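Local structure of putative aspartate aminotransferase (Thermus thermophilus, 1IUG) at residues V276-L289 against P315-G327. The protein is a pyridoxal 5'-phosphate enzyme of the class-V aminotransferase family that probably transfers amino groups between amino acids such as aspartate and 2-oxo acids. Sequence-based numbering, arbitrary orientation.
Sequences VPKRFSPAVAAFYL and PLKGKVFRLSLMG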
# COMPACT_ATOMS: atom_id res chain seq x y z
N VAL A 276 17.03 -22.75 -16.38
CA VAL A 276 17.42 -21.42 -16.86
C VAL A 276 18.65 -20.84 -16.16
O VAL A 276 19.58 -20.39 -16.83
CB VAL A 276 16.24 -20.42 -16.77
CG1 VAL A 276 16.67 -19.04 -17.23
CG2 VAL A 276 15.08 -20.91 -17.62
N PRO A 277 18.69 -20.85 -14.82
CA PRO A 277 19.84 -20.30 -14.09
C PRO A 277 21.01 -21.27 -13.85
O PRO A 277 20.87 -22.48 -14.01
CB PRO A 277 19.21 -19.88 -12.77
CG PRO A 277 18.25 -21.00 -12.52
CD PRO A 277 17.61 -21.23 -13.87
N LYS A 278 22.15 -20.70 -13.47
CA LYS A 278 23.36 -21.47 -13.16
C LYS A 278 23.36 -21.65 -11.64
O LYS A 278 23.72 -22.70 -11.12
CB LYS A 278 24.63 -20.70 -13.56
CG LYS A 278 24.70 -20.25 -15.01
CD LYS A 278 24.64 -21.44 -15.98
CE LYS A 278 24.72 -20.99 -17.45
NZ LYS A 278 24.84 -19.51 -17.63
N ARG A 279 23.00 -20.56 -10.95
CA ARG A 279 22.91 -20.52 -9.50
C ARG A 279 21.42 -20.61 -9.18
O ARG A 279 20.63 -19.79 -9.64
CB ARG A 279 23.45 -19.19 -8.99
CG ARG A 279 24.94 -19.16 -8.68
CD ARG A 279 25.30 -20.16 -7.60
NE ARG A 279 26.32 -19.63 -6.70
CZ ARG A 279 26.09 -18.72 -5.75
NH1 ARG A 279 24.87 -18.23 -5.57
NH2 ARG A 279 27.08 -18.32 -4.97
N PHE A 280 21.05 -21.60 -8.37
CA PHE A 280 19.65 -21.81 -8.06
C PHE A 280 19.11 -21.18 -6.79
O PHE A 280 19.65 -21.37 -5.70
CB PHE A 280 19.35 -23.32 -8.06
CG PHE A 280 19.77 -24.01 -9.33
CD1 PHE A 280 21.09 -24.39 -9.53
CD2 PHE A 280 18.84 -24.24 -10.34
CE1 PHE A 280 21.49 -25.00 -10.72
CE2 PHE A 280 19.23 -24.85 -11.53
CZ PHE A 280 20.56 -25.23 -11.72
N SER A 281 18.04 -20.41 -6.96
CA SER A 281 17.34 -19.77 -5.85
C SER A 281 16.24 -20.74 -5.44
O SER A 281 15.59 -21.34 -6.30
CB SER A 281 16.71 -18.46 -6.30
OG SER A 281 15.85 -17.94 -5.30
N PRO A 282 16.02 -20.92 -4.13
CA PRO A 282 14.98 -21.83 -3.64
C PRO A 282 13.56 -21.27 -3.83
O PRO A 282 12.58 -21.96 -3.54
CB PRO A 282 15.30 -21.96 -2.15
CG PRO A 282 16.72 -21.44 -2.01
CD PRO A 282 16.77 -20.33 -3.01
N ALA A 283 13.45 -20.04 -4.33
CA ALA A 283 12.15 -19.39 -4.51
C ALA A 283 11.33 -19.83 -5.71
O ALA A 283 10.10 -19.71 -5.69
CB ALA A 283 12.34 -17.87 -4.56
N VAL A 284 11.98 -20.34 -6.75
CA VAL A 284 11.27 -20.74 -7.95
C VAL A 284 12.11 -21.66 -8.83
O VAL A 284 13.34 -21.67 -8.73
CB VAL A 284 10.86 -19.46 -8.77
CG1 VAL A 284 12.10 -18.65 -9.12
CG2 VAL A 284 10.07 -19.82 -10.02
N ALA A 285 11.44 -22.49 -9.62
CA ALA A 285 12.10 -23.40 -10.55
C ALA A 285 11.75 -22.93 -11.97
O ALA A 285 10.58 -22.94 -12.36
CB ALA A 285 11.62 -24.84 -10.33
N ALA A 286 12.76 -22.48 -12.70
CA ALA A 286 12.56 -21.99 -14.06
C ALA A 286 13.07 -22.97 -15.10
O ALA A 286 14.18 -23.48 -14.99
CB ALA A 286 13.23 -20.63 -14.23
N PHE A 287 12.25 -23.23 -16.12
CA PHE A 287 12.60 -24.16 -17.18
C PHE A 287 12.43 -23.59 -18.58
O PHE A 287 11.54 -22.78 -18.83
CB PHE A 287 11.72 -25.42 -17.11
CG PHE A 287 11.87 -26.21 -15.85
CD1 PHE A 287 10.88 -26.16 -14.87
CD2 PHE A 287 12.98 -27.01 -15.64
CE1 PHE A 287 11.00 -26.91 -13.70
CE2 PHE A 287 13.11 -27.76 -14.48
CZ PHE A 287 12.12 -27.71 -13.50
N TYR A 288 13.30 -24.02 -19.49
CA TYR A 288 13.21 -23.61 -20.89
C TYR A 288 12.17 -24.54 -21.51
O TYR A 288 12.17 -25.75 -21.23
CB TYR A 288 14.55 -23.79 -21.61
CG TYR A 288 15.51 -22.65 -21.44
CD1 TYR A 288 16.68 -22.81 -20.69
CD2 TYR A 288 15.27 -21.41 -22.03
CE1 TYR A 288 17.58 -21.76 -20.53
CE2 TYR A 288 16.17 -20.35 -21.88
CZ TYR A 288 17.32 -20.54 -21.13
OH TYR A 288 18.21 -19.49 -20.97
N LEU A 289 11.26 -23.98 -22.29
CA LEU A 289 10.23 -24.78 -22.96
C LEU A 289 10.87 -25.71 -23.98
O LEU A 289 11.83 -25.33 -24.65
CB LEU A 289 9.23 -23.86 -23.67
CG LEU A 289 8.12 -23.21 -22.84
CD1 LEU A 289 7.43 -22.15 -23.67
CD2 LEU A 289 7.13 -24.26 -22.38
N PRO A 315 13.13 -11.00 -22.51
CA PRO A 315 13.72 -11.93 -23.49
C PRO A 315 13.25 -13.38 -23.34
O PRO A 315 13.38 -14.18 -24.27
CB PRO A 315 15.22 -11.81 -23.19
CG PRO A 315 15.35 -10.40 -22.72
CD PRO A 315 14.18 -10.27 -21.79
N LEU A 316 12.74 -13.72 -22.16
CA LEU A 316 12.26 -15.08 -21.89
C LEU A 316 10.76 -15.25 -22.13
O LEU A 316 10.22 -16.34 -21.93
CB LEU A 316 12.61 -15.48 -20.45
CG LEU A 316 14.09 -15.48 -20.07
CD1 LEU A 316 14.23 -15.94 -18.63
CD2 LEU A 316 14.87 -16.40 -21.00
N LYS A 317 10.11 -14.18 -22.56
CA LYS A 317 8.68 -14.18 -22.85
C LYS A 317 8.40 -15.22 -23.94
O LYS A 317 8.97 -15.16 -25.03
CB LYS A 317 8.26 -12.78 -23.32
CG LYS A 317 6.80 -12.37 -23.10
CD LYS A 317 5.81 -13.27 -23.82
CE LYS A 317 4.36 -12.84 -23.60
NZ LYS A 317 4.20 -11.62 -22.74
N GLY A 318 7.57 -16.21 -23.61
CA GLY A 318 7.24 -17.26 -24.55
C GLY A 318 8.28 -18.36 -24.68
O GLY A 318 8.05 -19.34 -25.39
N LYS A 319 9.40 -18.23 -23.97
CA LYS A 319 10.47 -19.21 -24.03
C LYS A 319 10.58 -20.13 -22.80
O LYS A 319 11.18 -21.20 -22.88
CB LYS A 319 11.83 -18.51 -24.22
CG LYS A 319 12.03 -17.81 -25.55
CD LYS A 319 11.92 -18.79 -26.71
CE LYS A 319 12.14 -18.13 -28.08
NZ LYS A 319 12.41 -16.67 -28.02
N VAL A 320 10.01 -19.71 -21.67
CA VAL A 320 10.10 -20.49 -20.43
C VAL A 320 8.82 -20.53 -19.58
O VAL A 320 7.83 -19.86 -19.88
CB VAL A 320 11.22 -19.93 -19.50
CG1 VAL A 320 12.56 -19.88 -20.22
CG2 VAL A 320 10.84 -18.56 -18.97
N PHE A 321 8.86 -21.35 -18.53
CA PHE A 321 7.74 -21.47 -17.60
C PHE A 321 8.28 -21.59 -16.19
O PHE A 321 9.43 -22.02 -16.01
CB PHE A 321 6.80 -22.61 -17.94
CG PHE A 321 7.29 -23.99 -17.68
CD1 PHE A 321 6.88 -24.69 -16.55
CD2 PHE A 321 8.11 -24.62 -18.60
CE1 PHE A 321 7.29 -26.01 -16.34
CE2 PHE A 321 8.52 -25.94 -18.40
CZ PHE A 321 8.11 -26.63 -17.27
N ARG A 322 7.51 -21.23 -15.18
CA ARG A 322 8.01 -21.30 -13.83
C ARG A 322 7.03 -21.83 -12.86
O ARG A 322 5.82 -21.62 -12.92
CB ARG A 322 8.53 -19.95 -13.37
CG ARG A 322 9.75 -19.52 -14.17
CD ARG A 322 10.13 -18.10 -13.85
NE ARG A 322 9.14 -17.18 -14.38
CZ ARG A 322 8.68 -16.11 -13.72
NH1 ARG A 322 9.15 -15.83 -12.52
NH2 ARG A 322 7.76 -15.34 -14.28
N LEU A 323 7.64 -22.56 -11.97
CA LEU A 323 6.97 -23.28 -10.93
C LEU A 323 7.51 -22.88 -9.59
O LEU A 323 8.71 -22.68 -9.42
CB LEU A 323 7.13 -24.78 -11.14
CG LEU A 323 6.46 -25.39 -12.38
CD1 LEU A 323 6.79 -26.88 -12.48
CD2 LEU A 323 4.96 -25.17 -12.36
N SER A 324 6.63 -22.75 -8.60
CA SER A 324 7.07 -22.40 -7.25
C SER A 324 6.23 -22.95 -6.10
O SER A 324 5.00 -22.82 -6.08
CB SER A 324 7.15 -20.88 -7.12
OG SER A 324 7.63 -20.50 -5.84
N LEU A 325 6.92 -23.56 -5.14
CA LEU A 325 6.29 -24.12 -3.95
C LEU A 325 6.62 -23.23 -2.76
O LEU A 325 6.61 -23.69 -1.61
CB LEU A 325 6.80 -25.54 -3.71
CG LEU A 325 6.18 -26.62 -4.60
CD1 LEU A 325 6.96 -27.92 -4.51
CD2 LEU A 325 4.73 -26.82 -4.19
N MET A 326 6.88 -21.96 -3.04
CA MET A 326 7.23 -20.97 -2.02
C MET A 326 6.08 -20.73 -1.04
O MET A 326 6.31 -20.27 0.09
CB MET A 326 7.67 -19.67 -2.71
CG MET A 326 8.02 -18.51 -1.80
SD MET A 326 9.01 -17.24 -2.64
CE MET A 326 7.99 -16.88 -4.06
N GLY A 327 4.86 -21.08 -1.45
CA GLY A 327 3.69 -20.91 -0.60
C GLY A 327 3.62 -21.88 0.57
O GLY A 327 4.51 -22.70 0.76
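The rings of Phe287 and Phe321 cross obliquely on one face of the sheet, planes at 32° and centroids 5.4 Å apart. CE2 of Phe321 comes within 3.5 Å of CB of Phe287, because chi1 of 73° sets the Phe321 ring between its own backbone N and carbonyl carbon, toward the partner strand. CD2 of Leu289 meets the same ring. At the other end of the pairing from Ser324, Val276 CG2 sits 3.9 Å above the plane of the Tyr288 ring, over its centre; Lys319 O lies at the edge of this ring, near its plane, and the Val320 side chain lies beside it, pointing the same way, with CG1 3.6 Å from Tyr288 CD2.

Strands 285-288 and 320-323 pair antiparallel. Ala285 with Leu323 and Phe287 with Phe321 are hydrogen-bonded pairs, each exchanging two N-H...O bonds; Leu289 N to Lys319 O extends the pattern by one bond. In the non-hydrogen-bonded pair Ala286-Arg322, on the face away from the two Phe rings, Ala286 CB lies 3.7 Å from Arg322 CG. Arg322 is a predicted substrate-binding residue; a hydrogen bond from NH2 to Gly311 O helps hold its guanidinium group. Ser324 OG donates to Ala283 O at 2.6 Å, tying the type I turn Ser281-Val284 to the chain after 323, and accepts from Met326 N, which makes an ST turn.

These are neighbouring inner strands of a mixed sheet, consistent with the small C-terminal domain of fold-type I pyridoxal-phosphate enzymes, with 307-311 beside 320-323 and 274-275 beside 285-288. Arg322 projects from one face; helices 250-270, 295-303 and 331-348 pack on the other, where Tyr265 meets Phe287, Tyr295 touches Phe321 and Leu289, and Phe341 touches Phe321 and Leu323.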